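Local coordinates for glycosylation Associate Protein 1 (Streptococcus agalactiae serotype V, PDB 6OYC) that probably serves the accessory Sec system, helping to glycosylate and export a secreted protein as part of the Gap123 complex, with a sugar-binding, lectin-like role, at residues V52-H64 against Y146-L158. Sequence-based numbering, arbitrary orientation.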
loop_
_atom_site.group_PDB
_atom_site.type_symbol
_atom_site.label_atom_id
_atom_site.label_comp_id
_atom_site.label_asym_id
_atom_site.label_seq_id
_atom_site.Cartn_x
_atom_site.Cartn_y
_atom_site.Cartn_z
ATOM N N VAL A 52 -2.700 2.315 -15.963
ATOM C CA VAL A 52 -2.164 3.181 -14.913
ATOM C C VAL A 52 -2.171 4.611 -15.423
ATOM O O VAL A 52 -1.512 4.924 -16.421
ATOM C CB VAL A 52 -0.744 2.752 -14.504
ATOM C CG1 VAL A 52 -0.159 3.724 -13.468
ATOM C CG2 VAL A 52 -0.775 1.332 -13.954
ATOM N N LEU A 53 -2.887 5.488 -14.724
ATOM C CA LEU A 53 -3.100 6.832 -15.246
ATOM C C LEU A 53 -2.093 7.844 -14.730
ATOM O O LEU A 53 -1.838 8.836 -15.414
ATOM C CB LEU A 53 -4.510 7.316 -14.914
ATOM C CG LEU A 53 -5.670 6.545 -15.539
ATOM C CD1 LEU A 53 -7.006 7.236 -15.210
ATOM C CD2 LEU A 53 -5.511 6.407 -17.034
ATOM N N ASN A 54 -1.517 7.633 -13.547
ATOM C CA ASN A 54 -0.606 8.606 -12.962
ATOM C C ASN A 54 0.839 8.228 -13.243
ATOM O O ASN A 54 1.151 7.123 -13.686
ATOM C CB ASN A 54 -0.829 8.732 -11.451
ATOM C CG ASN A 54 -0.614 7.419 -10.714
ATOM O OD1 ASN A 54 -1.174 6.388 -11.080
ATOM N ND2 ASN A 54 0.200 7.456 -9.675
ATOM N N TYR A 55 1.725 9.182 -12.976
ATOM C CA TYR A 55 3.162 9.012 -13.173
ATOM C C TYR A 55 3.717 7.990 -12.169
ATOM O O TYR A 55 3.603 8.179 -10.950
ATOM C CB TYR A 55 3.822 10.382 -13.006
ATOM C CG TYR A 55 5.322 10.464 -13.183
ATOM C CD1 TYR A 55 5.943 9.996 -14.342
ATOM C CD2 TYR A 55 6.119 11.026 -12.193
ATOM C CE1 TYR A 55 7.307 10.092 -14.505
ATOM C CE2 TYR A 55 7.478 11.141 -12.351
ATOM C CZ TYR A 55 8.067 10.664 -13.501
ATOM O OH TYR A 55 9.421 10.766 -13.659
ATOM N N MET A 56 4.310 6.902 -12.657
ATOM C CA MET A 56 4.771 5.818 -11.778
ATOM C C MET A 56 6.151 5.307 -12.196
ATOM O O MET A 56 6.297 4.182 -12.691
ATOM C CB MET A 56 3.743 4.680 -11.769
ATOM C CG MET A 56 2.470 5.019 -11.004
ATOM S SD MET A 56 2.836 4.976 -9.243
ATOM C CE MET A 56 2.441 3.256 -8.880
ATOM N N PRO A 57 7.200 6.104 -11.978
ATOM C CA PRO A 57 8.552 5.661 -12.387
ATOM C C PRO A 57 9.028 4.404 -11.667
ATOM O O PRO A 57 9.952 3.736 -12.153
ATOM C CB PRO A 57 9.434 6.869 -12.047
ATOM C CG PRO A 57 8.646 7.627 -10.994
ATOM C CD PRO A 57 7.214 7.434 -11.345
ATOM N N ASN A 58 8.419 4.046 -10.538
ATOM C CA ASN A 58 8.783 2.848 -9.794
ATOM C C ASN A 58 7.761 1.733 -9.966
ATOM O O ASN A 58 7.626 0.874 -9.090
ATOM C CB ASN A 58 8.955 3.168 -8.311
ATOM C CG ASN A 58 10.091 2.420 -7.714
ATOM O OD1 ASN A 58 11.189 2.398 -8.278
ATOM N ND2 ASN A 58 9.843 1.753 -6.576
ATOM N N LEU A 59 7.044 1.731 -11.096
ATOM C CA LEU A 59 5.887 0.854 -11.248
ATOM C C LEU A 59 6.293 -0.616 -11.253
ATOM O O LEU A 59 5.575 -1.465 -10.706
ATOM C CB LEU A 59 5.135 1.214 -12.526
ATOM C CG LEU A 59 3.921 0.361 -12.894
ATOM C CD1 LEU A 59 2.921 0.316 -11.755
ATOM C CD2 LEU A 59 3.255 0.910 -14.168
ATOM N N ARG A 60 7.438 -0.944 -11.858
ATOM C CA ARG A 60 7.763 -2.357 -12.011
ATOM C C ARG A 60 8.127 -2.988 -10.663
ATOM O O ARG A 60 7.691 -4.105 -10.362
ATOM C CB ARG A 60 8.867 -2.531 -13.059
ATOM C CG ARG A 60 8.340 -2.471 -14.534
ATOM C CD ARG A 60 9.057 -1.419 -15.391
ATOM N NE ARG A 60 9.084 -0.112 -14.746
ATOM C CZ ARG A 60 8.155 0.827 -14.905
ATOM N NH1 ARG A 60 7.119 0.624 -15.726
ATOM N NH2 ARG A 60 8.266 1.976 -14.242
ATOM N N TYR A 61 8.879 -2.271 -9.814
ATOM C CA TYR A 61 9.085 -2.766 -8.458
ATOM C C TYR A 61 7.774 -2.818 -7.705
ATOM O O TYR A 61 7.521 -3.772 -6.962
ATOM C CB TYR A 61 10.098 -1.914 -7.687
ATOM C CG TYR A 61 11.514 -2.290 -8.030
ATOM C CD1 TYR A 61 11.956 -3.612 -7.902
ATOM C CD2 TYR A 61 12.408 -1.344 -8.520
ATOM C CE1 TYR A 61 13.253 -3.967 -8.238
ATOM C CE2 TYR A 61 13.698 -1.690 -8.856
ATOM C CZ TYR A 61 14.108 -3.004 -8.723
ATOM O OH TYR A 61 15.383 -3.338 -9.057
ATOM N N TYR A 62 6.927 -1.810 -7.889
ATOM C CA TYR A 62 5.647 -1.820 -7.193
ATOM C C TYR A 62 4.866 -3.085 -7.523
ATOM O O TYR A 62 4.408 -3.796 -6.618
ATOM C CB TYR A 62 4.850 -0.562 -7.542
ATOM C CG TYR A 62 3.607 -0.349 -6.688
ATOM C CD1 TYR A 62 2.380 -0.903 -7.066
ATOM C CD2 TYR A 62 3.650 0.427 -5.523
ATOM C CE1 TYR A 62 1.225 -0.701 -6.304
ATOM C CE2 TYR A 62 2.503 0.630 -4.747
ATOM C CZ TYR A 62 1.291 0.066 -5.145
ATOM O OH TYR A 62 0.143 0.260 -4.395
ATOM N N LEU A 63 4.756 -3.413 -8.816
ATOM C CA LEU A 63 3.996 -4.594 -9.225
ATOM C C LEU A 63 4.676 -5.865 -8.762
ATOM O O LEU A 63 4.006 -6.835 -8.380
ATOM C CB LEU A 63 3.818 -4.630 -10.741
ATOM C CG LEU A 63 2.933 -3.524 -11.339
ATOM C CD1 LEU A 63 2.860 -3.665 -12.840
ATOM C CD2 LEU A 63 1.541 -3.540 -10.721
ATOM N N HIS A 64 6.009 -5.880 -8.810
ATOM C CA HIS A 64 6.753 -7.050 -8.374
ATOM C C HIS A 64 6.434 -7.395 -6.932
ATOM O O HIS A 64 6.392 -8.574 -6.572
ATOM C CB HIS A 64 8.247 -6.806 -8.519
ATOM C CG HIS A 64 9.075 -7.931 -8.005
ATOM N ND1 HIS A 64 9.815 -7.839 -6.850
ATOM C CD2 HIS A 64 9.260 -9.189 -8.477
ATOM C CE1 HIS A 64 10.440 -8.984 -6.639
ATOM N NE2 HIS A 64 10.111 -9.821 -7.608
ATOM N N TYR A 146 16.323 14.899 -9.290
ATOM C CA TYR A 146 16.411 13.905 -10.353
ATOM C C TYR A 146 15.562 12.702 -9.968
ATOM O O TYR A 146 15.823 12.085 -8.938
ATOM C CB TYR A 146 17.851 13.455 -10.550
ATOM C CG TYR A 146 18.784 14.482 -11.146
ATOM C CD1 TYR A 146 19.437 15.409 -10.337
ATOM C CD2 TYR A 146 19.053 14.495 -12.512
ATOM C CE1 TYR A 146 20.312 16.336 -10.876
ATOM C CE2 TYR A 146 19.922 15.424 -13.064
ATOM C CZ TYR A 146 20.545 16.342 -12.245
ATOM O OH TYR A 146 21.414 17.261 -12.778
ATOM N N LEU A 147 14.552 12.371 -10.779
ATOM C CA LEU A 147 13.684 11.212 -10.542
ATOM C C LEU A 147 14.089 10.097 -11.493
ATOM O O LEU A 147 14.008 10.264 -12.716
ATOM C CB LEU A 147 12.207 11.507 -10.794
ATOM C CG LEU A 147 11.272 12.205 -9.824
ATOM C CD1 LEU A 147 11.227 11.464 -8.479
ATOM C CD2 LEU A 147 11.686 13.682 -9.677
ATOM N N PHE A 148 14.480 8.962 -10.942
ATOM C CA PHE A 148 14.919 7.838 -11.749
ATOM C C PHE A 148 13.807 6.809 -11.840
ATOM O O PHE A 148 13.156 6.503 -10.836
ATOM C CB PHE A 148 16.190 7.220 -11.163
ATOM C CG PHE A 148 17.367 8.151 -11.208
ATOM C CD1 PHE A 148 18.191 8.191 -12.335
ATOM C CD2 PHE A 148 17.639 9.009 -10.140
ATOM C CE1 PHE A 148 19.270 9.048 -12.389
ATOM C CE2 PHE A 148 18.721 9.882 -10.196
ATOM C CZ PHE A 148 19.536 9.900 -11.319
ATOM N N ASP A 149 13.580 6.314 -13.053
ATOM C CA ASP A 149 12.733 5.159 -13.307
ATOM C C ASP A 149 13.430 3.909 -12.796
ATOM O O ASP A 149 14.663 3.814 -12.815
ATOM C CB ASP A 149 12.474 5.036 -14.821
ATOM C CG ASP A 149 11.293 4.119 -15.170
ATOM O OD1 ASP A 149 11.481 2.876 -15.178
ATOM O OD2 ASP A 149 10.186 4.655 -15.454
ATOM N N ASP A 150 12.639 2.930 -12.346
ATOM C CA ASP A 150 13.270 1.691 -11.886
ATOM C C ASP A 150 13.872 0.873 -13.022
ATOM O O ASP A 150 14.542 -0.118 -12.756
ATOM C CB ASP A 150 12.288 0.833 -11.078
ATOM C CG ASP A 150 11.098 0.327 -11.895
ATOM O OD1 ASP A 150 11.255 -0.025 -13.083
ATOM O OD2 ASP A 150 9.984 0.227 -11.322
ATOM N N ARG A 151 13.632 1.240 -14.275
ATOM C CA ARG A 151 14.373 0.633 -15.375
ATOM C C ARG A 151 15.767 1.255 -15.543
ATOM O O ARG A 151 16.513 0.849 -16.437
ATOM C CB ARG A 151 13.560 0.695 -16.670
ATOM C CG ARG A 151 12.343 -0.238 -16.655
ATOM C CD ARG A 151 11.249 0.152 -17.660
ATOM N NE ARG A 151 10.638 1.449 -17.372
ATOM C CZ ARG A 151 9.455 1.844 -17.845
ATOM N NH1 ARG A 151 8.753 1.041 -18.634
ATOM N NH2 ARG A 151 8.971 3.041 -17.523
ATOM N N GLY A 152 16.130 2.201 -14.684
ATOM C CA GLY A 152 17.469 2.755 -14.660
ATOM C C GLY A 152 17.772 3.810 -15.704
ATOM O O GLY A 152 18.896 3.857 -16.209
ATOM N N PHE A 153 16.798 4.650 -16.060
ATOM C CA PHE A 153 17.043 5.851 -16.846
ATOM C C PHE A 153 16.522 7.054 -16.068
ATOM O O PHE A 153 15.738 6.905 -15.122
ATOM C CB PHE A 153 16.385 5.762 -18.237
ATOM C CG PHE A 153 14.881 5.685 -18.203
ATOM C CD1 PHE A 153 14.112 6.843 -18.167
ATOM C CD2 PHE A 153 14.238 4.454 -18.211
ATOM C CE1 PHE A 153 12.715 6.777 -18.136
ATOM C CE2 PHE A 153 12.842 4.377 -18.178
ATOM C CZ PHE A 153 12.083 5.552 -18.139
ATOM N N LEU A 154 16.956 8.257 -16.464
ATOM C CA LEU A 154 16.425 9.492 -15.864
ATOM C C LEU A 154 15.036 9.770 -16.430
ATOM O O LEU A 154 14.908 10.070 -17.611
ATOM C CB LEU A 154 17.347 10.680 -16.129
ATOM C CG LEU A 154 16.901 12.029 -15.517
ATOM C CD1 LEU A 154 16.744 11.971 -13.991
ATOM C CD2 LEU A 154 17.880 13.100 -15.894
ATOM N N SER A 155 13.999 9.683 -15.585
ATOM C CA SER A 155 12.612 9.867 -15.995
ATOM C C SER A 155 12.179 11.329 -15.995
ATOM O O SER A 155 11.463 11.757 -16.907
ATOM C CB SER A 155 11.672 9.061 -15.090
ATOM O OG SER A 155 10.314 9.188 -15.514
ATOM N N SER A 156 12.591 12.110 -15.000
ATOM C CA SER A 156 12.173 13.502 -14.961
ATOM C C SER A 156 13.088 14.299 -14.031
ATOM O O SER A 156 13.822 13.735 -13.216
ATOM C CB SER A 156 10.696 13.615 -14.540
ATOM O OG SER A 156 10.500 13.361 -13.151
ATOM N N ILE A 157 13.033 15.630 -14.170
ATOM C CA ILE A 157 13.733 16.560 -13.281
ATOM C C ILE A 157 12.732 17.579 -12.775
ATOM O O ILE A 157 12.035 18.215 -13.572
ATOM C CB ILE A 157 14.890 17.308 -13.966
ATOM C CG1 ILE A 157 15.897 16.357 -14.588
ATOM C CG2 ILE A 157 15.594 18.209 -12.978
ATOM C CD1 ILE A 157 16.830 17.083 -15.524
ATOM N N LEU A 158 12.686 17.757 -11.462
ATOM C CA LEU A 158 11.817 18.738 -10.825
ATOM C C LEU A 158 12.687 19.934 -10.446
ATOM O O LEU A 158 13.582 19.807 -9.607
ATOM C CB LEU A 158 11.127 18.124 -9.600
ATOM C CG LEU A 158 9.796 18.752 -9.165
ATOM C CD1 LEU A 158 9.038 17.903 -8.135
ATOM C CD2 LEU A 158 10.027 20.173 -8.636
#
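The guanidinium groups of R60 and R151 lie flat on each other, planes 5° apart and centres 3.4 Å from one another. At the edge of R60, D150 OD1 sits in the guanidinium plane and takes NE at 2.7 Å; at the edge of R151 lies the D149 carboxylate, gripped side-on by NE and NH2. Arginine suits both places because its planar cation can stack while its rim donates. The like charges are probably offset by D149 and D150, and D78 adds a salt bridge to R151 NH1. R60 reaches this position through a chain bent at chi2 and chi3. Its NH2 stands 3.5 Å from D149 OD1, well off the guanidinium plane, so that attraction is purely electrostatic.

D150 belongs to a type I turn, D149 to G152, which links strands 141-148 and 154-161 of the large antiparallel sheet and meets the start of helix 59-65 beside strand 73-75, at the edge of the seven-stranded parallel sheet. With CG between its own N and carbonyl carbon (chi1 64°), D150 turns OD2 to the first turn of this helix, accepting Y61 N at 3.1 Å and, weakly, R60 N. The short side chain of aspartate brings its carboxylate close to these first amides while OD1 faces R60 NE, and the positive end of the helix dipole would probably stabilise its charge. D150 N returns a bond to P57 O (2.8 Å), while D149 OD1 receives R151 N, closing an Asx turn.

Farther along, the Y55 ring has P57 CD over the centre of one face, and its hydroxyl bonds to S155 OG (2.6 Å), near the ring plane, and to S156 OG (2.9 Å). These neighbouring serines can both point at Y55 because they form a classic beta bulge opposite L147; S155 OG is also hydrogen-bonded to Q81 and S156 OG to Q168.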